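Local coordinates for protein sulfate adenylyltransferase (Allochromatium vinosum, PDB 4DNX) that catalyses the reaction of sulfate with ATP to give adenosine 5'-phosphosulfate and diphosphate, an adenylyl transfer that activates sulfate, at residues R184-E189 with T259-G264; A197-N202 with Y282-M287; D175-A180 with M228-L233. All coordinates share one frame; numbering follows the deposited sequence.

How the contacts relate
The three contacts illustrate how an alpha/beta domain is tied together around one sheet. Along the chain their segments come in the order 175-180, 184-189, 197-202, 228-233, 259-264, 282-287, so every pair of contacts interleaves. All reach the five-stranded parallel sheet of the Rossmann-like domain: contact 1 uses the edge strand 260-266, contact 3 its neighbour 223-230, and contact 2 the next strand, 195-200. Their centres lie about 12 Å (1 and 2), 14 Å (1 and 3) and 11 Å (2 and 3) apart. Arg-184 NE hydrogen-bonds to Asn-286 O of contact 2. Pieces distant in sequence thus meet in one domain, contacts 1 and 3 also touching the second subunit.

Contact 1 of 3, residues R184-E189 with T259-G264; sequences RHEIQE and TVMVTG
The interaction between Glu-186 and Met-261 is chiefly one of apolar surfaces, although one partner ends in a carboxylate. The two side chains approach from opposite directions and run past each other: Met-261 SD lies 3.7 Å from Glu-186 CG, and Met-261 CE turns back over the same methylene at 3.8 Å from CG. That return is made by the last torsion of the methionine (chi3 59°), which bends an otherwise extended chain so that CE also reaches Glu-186 CD, at 3.9 Å. Ile-187 adds its CG1, 4.0 Å from Met-261 SD, crossing the methionine at about a right angle. Glu-186 and Met-261 are each deposited in two conformers, and the distances hold for one of each. In the Rossmann-like fold this is helix 180-190 covering the edge strand 260-266; alternation along the strand sends Val-260 and Val-262 to helix 240-254 instead. Among the polar contacts, Glu-186 OE1 forms a salt bridge with Arg-190, one turn further along the helix; the same atom lies close to Glu-186 OE1 of the second subunit, a like charge that Arg-190 probably offsets. Glu-189 reaches Arg-190 of the second subunit, and Val-262 N donates to Glu-189 OE1 of that subunit.

Contact 2 of 3, residues A197-N202 with Y282-M287; sequences AFQTRN and YFRQNM
Arg-284 sets its CG against the methyl of Ala-197, 3.6 Å from Ala-197 CB. Met-287, one turn later, brings CE to the same methyl, 3.8 Å from Ala-197 CB. Beyond CG the arginine bends (chi2 62°), then extends along the strand to Gln-199. There NH1 and NH2 both grip a single atom, Gln-199 OE1, end-on: the NH2 bond is 2.8 Å and the NH1 bond to OE1 3.1 Å, with OE1 almost exactly in the guanidinium plane. The amide plane is turned 56° from that plane; NH1 lies in the carbonyl plane, whereas NH2 is tilted out of it. Phe-283 CE1 sits over one guanidinium face, near its rim, and NE donates to His-227, so three nitrogens hold the group's rotation. A leucine in place of Arg-284 would probably leave Gln-199 OE1 without these two donors and its amide freer to turn. Gln-199 opens the Gln-Thr-Arg-Asn sequence, which matches the QXRN signature of ATP sulfurylases, associated in relatives with the substrate site. The axes of helix segment 282-287 and strand segment 197-200 come within 10.3 Å, their N-to-C directions 125° apart, with strands 223-230 and 291-294 alongside and helix 180-190 packed against Met-287.

Contact 3 of 3, residues D175-A180 with M228-L233; sequences DTFRTA and MLLGQL
The Phe-177 ring meets Leu-230 at its edge, where CD1 of the leucine lies near the ring plane, 4.1 Å from Phe-177 CD1. The ring also meets that of Phe-166, the planes inclined at about 35°, and touches Phe-169 and Gln-170 of helix 167-172. The contact joins the loop leading into helix 180-190 to residues Met-228 and Leu-230 of strand 223-230 in the parallel Rossmann-like sheet. Leu-230 CD1 presses on the base of the phenylalanine too, at 3.8 Å from Phe-177 CA; CG opposite the backbone N (chi1 177°) directs the ring beside the backbone carbonyl carbon. The other flat group, the guanidinium of Arg-178, folds back onto its own loop. Its NH1 donates to two backbone oxygens, Asp-175 O at 3.0 Å and Phe-177 O at 3.1 Å, in each case from above the carbonyl plane, tying the side chain to the backbone of its own loop on both sides of Thr-176. Arg-178 NH2 reaches further, to a salt bridge with Glu-182 of the second subunit. Thr-176 fills the other half of the contact: its OG1 is 4.0 Å from Leu-230 CD2, and its CG2 methyl meets the bent-over Met-228 CE at 3.7 Å.

Contact 1 of 3, residues R184-E189 with T259-G264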
loop_
_atom_site.group_PDB
_atom_site.type_symbol
_atom_site.label_atom_id
_atom_site.label_comp_id
_atom_site.label_asym_id
_atom_site.label_seq_id
_atom_site.Cartn_x
_atom_site.Cartn_y
_atom_site.Cartn_z
ATOM N N ARG A 184 5.991 4.141 -9.397
ATOM C CA ARG A 184 6.988 3.882 -10.469
ATOM C C ARG A 184 7.156 2.367 -10.759
ATOM O O ARG A 184 7.189 1.957 -11.933
ATOM C CB ARG A 184 8.348 4.585 -10.086
ATOM C CG ARG A 184 9.507 4.624 -11.090
ATOM C CD ARG A 184 10.543 5.661 -10.535
ATOM N NE ARG A 184 10.285 7.058 -10.983
ATOM C CZ ARG A 184 10.739 7.544 -12.140
ATOM N NH1 ARG A 184 11.429 6.754 -13.001
ATOM N NH2 ARG A 184 10.463 8.788 -12.507
ATOM N N HIS A 185 7.223 1.532 -9.715
ATOM C CA HIS A 185 7.358 0.071 -9.903
ATOM C C HIS A 185 6.164 -0.490 -10.658
ATOM O O HIS A 185 6.355 -1.271 -11.600
ATOM C CB HIS A 185 7.430 -0.623 -8.539
ATOM C CG HIS A 185 8.745 -0.461 -7.845
ATOM N ND1 HIS A 185 8.859 -0.437 -6.464
ATOM C CD2 HIS A 185 9.991 -0.270 -8.325
ATOM C CE1 HIS A 185 10.127 -0.271 -6.136
ATOM N NE2 HIS A 185 10.836 -0.186 -7.240
ATOM N N GLU A 186 4.961 -0.095 -10.219
ATOM C CA GLU A 186 3.716 -0.571 -10.838
ATOM C C GLU A 186 3.542 -0.118 -12.293
ATOM O O GLU A 186 3.110 -0.921 -13.128
ATOM C CB GLU A 186 2.504 -0.181 -10.007
ATOM C CG GLU A 186 1.164 -0.552 -10.636
ATOM C CD GLU A 186 0.037 -0.698 -9.621
ATOM O OE1 GLU A 186 -1.030 -1.197 -10.041
ATOM O OE2 GLU A 186 0.215 -0.324 -8.416
ATOM N N ILE A 187 3.872 1.140 -12.603
ATOM C CA ILE A 187 3.857 1.602 -14.025
ATOM C C ILE A 187 4.778 0.704 -14.844
ATOM O O ILE A 187 4.447 0.261 -15.971
ATOM C CB ILE A 187 4.296 3.079 -14.149
ATOM C CG1 ILE A 187 3.172 3.982 -13.619
ATOM C CG2 ILE A 187 4.658 3.413 -15.611
ATOM C CD1 ILE A 187 3.579 5.459 -13.407
ATOM N N GLN A 188 5.928 0.390 -14.258
ATOM C CA GLN A 188 6.962 -0.339 -14.965
ATOM C C GLN A 188 6.467 -1.688 -15.346
ATOM O O GLN A 188 6.577 -2.130 -16.519
ATOM C CB GLN A 188 8.163 -0.517 -14.048
ATOM C CG GLN A 188 9.184 0.478 -14.300
ATOM C CD GLN A 188 10.273 -0.066 -15.168
ATOM O OE1 GLN A 188 10.019 -0.880 -16.068
ATOM N NE2 GLN A 188 11.502 0.367 -14.903
ATOM N N GLU A 189 5.891 -2.362 -14.376
ATOM C CA GLU A 189 5.558 -3.723 -14.622
ATOM C C GLU A 189 4.334 -3.851 -15.522
ATOM O O GLU A 189 4.298 -4.761 -16.366
ATOM C CB GLU A 189 5.406 -4.501 -13.319
ATOM C CG GLU A 189 5.557 -6.012 -13.533
ATOM C CD GLU A 189 4.343 -6.568 -14.247
ATOM O OE1 GLU A 189 3.255 -5.981 -13.975
ATOM O OE2 GLU A 189 4.441 -7.502 -15.087
ATOM N N THR A 259 -5.717 0.068 -17.990
ATOM C CA THR A 259 -5.538 1.482 -18.351
ATOM C C THR A 259 -5.642 2.427 -17.173
ATOM O O THR A 259 -5.350 3.594 -17.341
ATOM C CB THR A 259 -6.539 1.933 -19.460
ATOM O OG1 THR A 259 -7.875 1.765 -18.970
ATOM C CG2 THR A 259 -6.342 1.120 -20.690
ATOM N N VAL A 260 -6.035 1.940 -15.991
ATOM C CA VAL A 260 -6.218 2.861 -14.840
ATOM C C VAL A 260 -5.478 2.348 -13.604
ATOM O O VAL A 260 -5.516 1.140 -13.350
ATOM C CB VAL A 260 -7.710 3.026 -14.478
ATOM C CG1 VAL A 260 -7.880 3.988 -13.258
ATOM C CG2 VAL A 260 -8.504 3.515 -15.684
ATOM N N MET A 261 -4.786 3.258 -12.884
ATOM C CA MET A 261 -4.248 2.989 -11.569
ATOM C C MET A 261 -4.857 3.979 -10.588
ATOM O O MET A 261 -4.689 5.165 -10.772
ATOM C CB MET A 261 -2.738 3.217 -11.577
ATOM C CG MET A 261 -1.938 2.053 -11.986
ATOM S SD MET A 261 -0.190 2.545 -12.112
ATOM C CE MET A 261 0.105 3.123 -10.442
ATOM N N VAL A 262 -5.557 3.477 -9.569
ATOM C CA VAL A 262 -6.181 4.331 -8.527
ATOM C C VAL A 262 -5.269 4.376 -7.294
ATOM O O VAL A 262 -4.923 3.321 -6.698
ATOM C CB VAL A 262 -7.591 3.842 -8.161
ATOM C CG1 VAL A 262 -8.232 4.734 -7.082
ATOM C CG2 VAL A 262 -8.510 3.862 -9.421
ATOM N N THR A 263 -4.856 5.588 -6.937
ATOM C CA THR A 263 -3.768 5.736 -5.943
ATOM C C THR A 263 -4.024 7.005 -5.188
ATOM O O THR A 263 -4.919 7.793 -5.536
ATOM C CB THR A 263 -2.384 5.931 -6.612
ATOM O OG1 THR A 263 -2.338 7.201 -7.270
ATOM C CG2 THR A 263 -2.053 4.781 -7.603
ATOM N N GLY A 264 -3.192 7.243 -4.190
ATOM C CA GLY A 264 -3.326 8.468 -3.388
ATOM C C GLY A 264 -2.046 8.883 -2.698
ATOM O O GLY A 264 -1.095 8.078 -2.539
#

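Contact 2 of 3, residues A197-N202 with Y282-M287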
loop_
_atom_site.group_PDB
_atom_site.type_symbol
_atom_site.label_atom_id
_atom_site.label_comp_id
_atom_site.label_asym_id
_atom_site.label_seq_id
_atom_site.Cartn_x
_atom_site.Cartn_y
_atom_site.Cartn_z
ATOM N N ALA A 197 -1.260 11.737 -15.604
ATOM C CA ALA A 197 -1.658 11.780 -14.185
ATOM C C ALA A 197 -2.803 12.788 -14.042
ATOM O O ALA A 197 -2.788 13.865 -14.726
ATOM C CB ALA A 197 -0.439 12.241 -13.318
ATOM N N PHE A 198 -3.770 12.456 -13.190
ATOM C CA PHE A 198 -4.929 13.312 -12.920
ATOM C C PHE A 198 -5.159 13.352 -11.421
ATOM O O PHE A 198 -5.354 12.307 -10.829
ATOM C CB PHE A 198 -6.204 12.753 -13.625
ATOM C CG PHE A 198 -7.466 13.560 -13.335
ATOM C CD1 PHE A 198 -7.625 14.828 -13.903
ATOM C CD2 PHE A 198 -8.463 13.052 -12.481
ATOM C CE1 PHE A 198 -8.802 15.586 -13.632
ATOM C CE2 PHE A 198 -9.655 13.825 -12.224
ATOM C CZ PHE A 198 -9.778 15.039 -12.797
ATOM N N GLN A 199 -5.206 14.562 -10.838
ATOM C CA GLN A 199 -5.459 14.722 -9.397
ATOM C C GLN A 199 -6.959 14.902 -9.127
ATOM O O GLN A 199 -7.631 15.668 -9.826
ATOM C CB GLN A 199 -4.712 15.977 -8.872
ATOM C CG GLN A 199 -4.980 16.264 -7.397
ATOM C CD GLN A 199 -4.036 17.309 -6.808
ATOM O OE1 GLN A 199 -2.847 17.342 -7.130
ATOM N NE2 GLN A 199 -4.578 18.184 -5.949
ATOM N N THR A 200 -7.476 14.261 -8.085
ATOM C CA THR A 200 -8.846 14.581 -7.643
ATOM C C THR A 200 -8.984 14.320 -6.162
ATOM O O THR A 200 -8.186 13.592 -5.612
ATOM C CB THR A 200 -9.917 13.754 -8.406
ATOM O OG1 THR A 200 -11.218 14.299 -8.095
ATOM C CG2 THR A 200 -9.840 12.282 -8.042
ATOM N N ARG A 201 -9.970 14.960 -5.503
ATOM C CA ARG A 201 -10.278 14.522 -4.137
ATOM C C ARG A 201 -11.712 14.060 -3.989
ATOM O O ARG A 201 -12.126 13.614 -2.905
ATOM C CB ARG A 201 -9.898 15.563 -3.057
ATOM C CG ARG A 201 -10.559 16.874 -3.174
ATOM C CD ARG A 201 -10.020 17.833 -2.089
ATOM N NE ARG A 201 -10.523 19.192 -2.298
ATOM C CZ ARG A 201 -10.003 20.079 -3.153
ATOM N NH1 ARG A 201 -8.943 19.773 -3.897
ATOM N NH2 ARG A 201 -10.542 21.288 -3.264
ATOM N N ASN A 202 -12.484 14.178 -5.065
ATOM C CA ASN A 202 -13.834 13.646 -5.032
ATOM C C ASN A 202 -14.165 12.662 -6.177
ATOM O O ASN A 202 -13.308 12.428 -7.048
ATOM C CB ASN A 202 -14.853 14.770 -4.854
ATOM C CG ASN A 202 -14.956 15.188 -3.392
ATOM O OD1 ASN A 202 -15.136 14.337 -2.464
ATOM N ND2 ASN A 202 -14.750 16.464 -3.158
ATOM N N TYR A 282 6.331 18.443 -10.596
ATOM C CA TYR A 282 7.580 17.891 -10.077
ATOM C C TYR A 282 7.369 16.498 -9.467
ATOM O O TYR A 282 8.063 15.525 -9.866
ATOM C CB TYR A 282 8.098 18.852 -9.027
ATOM C CG TYR A 282 9.470 18.486 -8.465
ATOM C CD1 TYR A 282 9.605 17.448 -7.537
ATOM C CD2 TYR A 282 10.583 19.200 -8.851
ATOM C CE1 TYR A 282 10.897 17.101 -7.041
ATOM C CE2 TYR A 282 11.862 18.903 -8.371
ATOM C CZ TYR A 282 12.002 17.840 -7.464
ATOM O OH TYR A 282 13.270 17.537 -7.012
ATOM N N PHE A 283 6.421 16.369 -8.536
ATOM C CA PHE A 283 6.257 15.065 -7.891
ATOM C C PHE A 283 5.589 13.997 -8.761
ATOM O O PHE A 283 5.833 12.793 -8.571
ATOM C CB PHE A 283 5.734 15.130 -6.439
ATOM C CG PHE A 283 4.312 15.595 -6.247
ATOM C CD1 PHE A 283 3.239 14.716 -6.405
ATOM C CD2 PHE A 283 4.087 16.862 -5.687
ATOM C CE1 PHE A 283 1.893 15.160 -6.110
ATOM C CE2 PHE A 283 2.784 17.330 -5.392
ATOM C CZ PHE A 283 1.680 16.470 -5.585
ATOM N N ARG A 284 4.835 14.462 -9.760
ATOM C CA ARG A 284 4.243 13.523 -10.708
ATOM C C ARG A 284 5.310 12.957 -11.626
ATOM O O ARG A 284 5.211 11.802 -12.077
ATOM C CB ARG A 284 3.097 14.176 -11.498
ATOM C CG ARG A 284 1.706 13.914 -10.913
ATOM C CD ARG A 284 1.586 14.460 -9.596
ATOM N NE ARG A 284 0.327 14.253 -8.827
ATOM C CZ ARG A 284 -0.548 15.188 -8.436
ATOM N NH1 ARG A 284 -0.493 16.443 -8.881
ATOM N NH2 ARG A 284 -1.510 14.865 -7.562
ATOM N N GLN A 285 6.319 13.748 -11.959
ATOM C CA GLN A 285 7.441 13.192 -12.753
ATOM C C GLN A 285 8.157 12.162 -11.899
ATOM O O GLN A 285 8.513 11.070 -12.398
ATOM C CB GLN A 285 8.402 14.289 -13.232
ATOM C CG GLN A 285 9.548 13.707 -14.102
ATOM C CD GLN A 285 10.460 14.766 -14.700
ATOM O OE1 GLN A 285 10.008 15.836 -15.133
ATOM N NE2 GLN A 285 11.757 14.444 -14.789
ATOM N N ASN A 286 8.379 12.492 -10.618
ATOM C CA ASN A 286 9.028 11.499 -9.730
ATOM C C ASN A 286 8.306 10.135 -9.624
ATOM O O ASN A 286 8.947 9.103 -9.579
ATOM C CB ASN A 286 9.291 12.092 -8.332
ATOM C CG ASN A 286 10.576 12.877 -8.293
ATOM O OD1 ASN A 286 11.457 12.676 -9.133
ATOM N ND2 ASN A 286 10.719 13.739 -7.292
ATOM N N MET A 287 6.978 10.157 -9.632
ATOM C CA MET A 287 6.190 8.931 -9.567
ATOM C C MET A 287 6.135 8.187 -10.932
ATOM O O MET A 287 5.766 7.010 -10.944
ATOM C CB MET A 287 4.814 9.211 -8.955
ATOM C CG MET A 287 3.801 9.575 -9.983
ATOM S SD MET A 287 2.272 10.093 -9.141
ATOM C CE MET A 287 1.202 10.233 -10.606
#

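Contact 3 of 3, residues D175-A180 with M228-L233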
loop_
_atom_site.group_PDB
_atom_site.type_symbol
_atom_site.label_atom_id
_atom_site.label_comp_id
_atom_site.label_asym_id
_atom_site.label_seq_id
_atom_site.Cartn_x
_atom_site.Cartn_y
_atom_site.Cartn_z
ATOM N N ASP A 175 -5.329 0.941 1.470
ATOM C CA ASP A 175 -5.377 0.399 0.089
ATOM C C ASP A 175 -5.010 1.393 -0.991
ATOM O O ASP A 175 -4.674 0.999 -2.118
ATOM C CB ASP A 175 -6.754 -0.230 -0.239
ATOM C CG ASP A 175 -7.059 -1.470 0.617
ATOM O OD1 ASP A 175 -6.102 -2.103 1.171
ATOM O OD2 ASP A 175 -8.242 -1.848 0.729
ATOM N N THR A 176 -5.067 2.687 -0.687
ATOM C CA THR A 176 -4.877 3.686 -1.706
ATOM C C THR A 176 -3.580 4.486 -1.566
ATOM O O THR A 176 -2.986 4.854 -2.569
ATOM C CB THR A 176 -6.080 4.666 -1.812
ATOM O OG1 THR A 176 -6.369 5.185 -0.520
ATOM C CG2 THR A 176 -7.317 3.905 -2.313
ATOM N N PHE A 177 -3.130 4.747 -0.327
ATOM C CA PHE A 177 -1.896 5.477 -0.151
ATOM C C PHE A 177 -0.758 4.727 -0.818
ATOM O O PHE A 177 -0.619 3.520 -0.589
ATOM C CB PHE A 177 -1.531 5.711 1.327
ATOM C CG PHE A 177 -0.222 6.406 1.492
ATOM C CD1 PHE A 177 -0.134 7.803 1.400
ATOM C CD2 PHE A 177 0.978 5.648 1.643
ATOM C CE1 PHE A 177 1.110 8.449 1.516
ATOM C CE2 PHE A 177 2.237 6.293 1.695
ATOM C CZ PHE A 177 2.287 7.693 1.671
ATOM N N ARG A 178 0.021 5.466 -1.640
ATOM C CA ARG A 178 1.190 4.884 -2.354
ATOM C C ARG A 178 2.351 5.850 -2.321
ATOM O O ARG A 178 2.163 7.053 -2.390
ATOM C CB ARG A 178 0.870 4.689 -3.852
ATOM C CG ARG A 178 -0.083 3.606 -4.059
ATOM C CD ARG A 178 0.573 2.227 -3.977
ATOM N NE ARG A 178 -0.420 1.278 -4.437
ATOM C CZ ARG A 178 -1.476 0.873 -3.730
ATOM N NH1 ARG A 178 -1.671 1.282 -2.469
ATOM N NH2 ARG A 178 -2.340 0.027 -4.284
ATOM N N THR A 179 3.547 5.293 -2.235
ATOM C CA THR A 179 4.752 6.082 -2.405
ATOM C C THR A 179 5.001 6.313 -3.883
ATOM O O THR A 179 4.483 5.565 -4.739
ATOM C CB THR A 179 5.989 5.356 -1.816
ATOM O OG1 THR A 179 6.185 4.094 -2.492
ATOM C CG2 THR A 179 5.782 5.128 -0.300
ATOM N N ALA A 180 5.817 7.325 -4.196
ATOM C CA ALA A 180 6.253 7.525 -5.608
ATOM C C ALA A 180 7.052 6.291 -6.061
ATOM O O ALA A 180 6.999 5.911 -7.238
ATOM C CB ALA A 180 7.163 8.750 -5.712
ATOM N N MET A 228 -5.164 10.537 -5.905
ATOM C CA MET A 228 -6.165 11.169 -5.023
ATOM C C MET A 228 -5.487 11.873 -3.855
ATOM O O MET A 228 -4.508 11.352 -3.272
ATOM C CB MET A 228 -7.160 10.126 -4.491
ATOM C CG MET A 228 -8.152 9.489 -5.616
ATOM S SD MET A 228 -9.224 8.237 -4.905
ATOM C CE MET A 228 -8.051 7.031 -4.230
ATOM N N LEU A 229 -5.968 13.071 -3.538
ATOM C CA LEU A 229 -5.373 13.803 -2.431
ATOM C C LEU A 229 -6.063 13.264 -1.177
ATOM O O LEU A 229 -7.270 13.453 -0.991
ATOM C CB LEU A 229 -5.568 15.321 -2.616
ATOM C CG LEU A 229 -5.158 16.168 -1.393
ATOM C CD1 LEU A 229 -3.762 15.772 -0.826
ATOM C CD2 LEU A 229 -5.192 17.606 -1.852
ATOM N N LEU A 230 -5.302 12.566 -0.324
ATOM C CA LEU A 230 -5.806 12.009 0.917
ATOM C C LEU A 230 -5.645 13.028 2.048
ATOM O O LEU A 230 -4.639 13.732 2.113
ATOM C CB LEU A 230 -4.983 10.758 1.292
ATOM C CG LEU A 230 -4.995 9.751 0.139
ATOM C CD1 LEU A 230 -3.990 8.634 0.465
ATOM C CD2 LEU A 230 -6.364 9.169 -0.114
ATOM N N GLY A 231 -6.611 13.081 2.953
ATOM C CA GLY A 231 -6.442 13.984 4.075
ATOM C C GLY A 231 -7.680 13.955 4.910
ATOM O O GLY A 231 -8.583 13.160 4.648
ATOM N N GLN A 232 -7.742 14.818 5.922
ATOM C CA GLN A 232 -8.936 14.863 6.790
ATOM C C GLN A 232 -10.148 15.358 5.973
ATOM O O GLN A 232 -10.014 16.231 5.110
ATOM C CB GLN A 232 -8.695 15.712 8.060
ATOM C CG GLN A 232 -7.336 15.465 8.798
ATOM C CD GLN A 232 -7.436 14.554 10.048
ATOM O OE1 GLN A 232 -8.277 14.753 10.936
ATOM N NE2 GLN A 232 -6.556 13.562 10.119
ATOM N N LEU A 233 -11.319 14.769 6.217
ATOM C CA LEU A 233 -12.527 15.079 5.444
ATOM C C LEU A 233 -12.991 16.524 5.653
ATOM O O LEU A 233 -13.159 16.971 6.792
ATOM C CB LEU A 233 -13.658 14.101 5.812
ATOM C CG LEU A 233 -14.757 13.762 4.791
ATOM C CD1 LEU A 233 -14.173 13.176 3.497
ATOM C CD2 LEU A 233 -15.765 12.811 5.420
#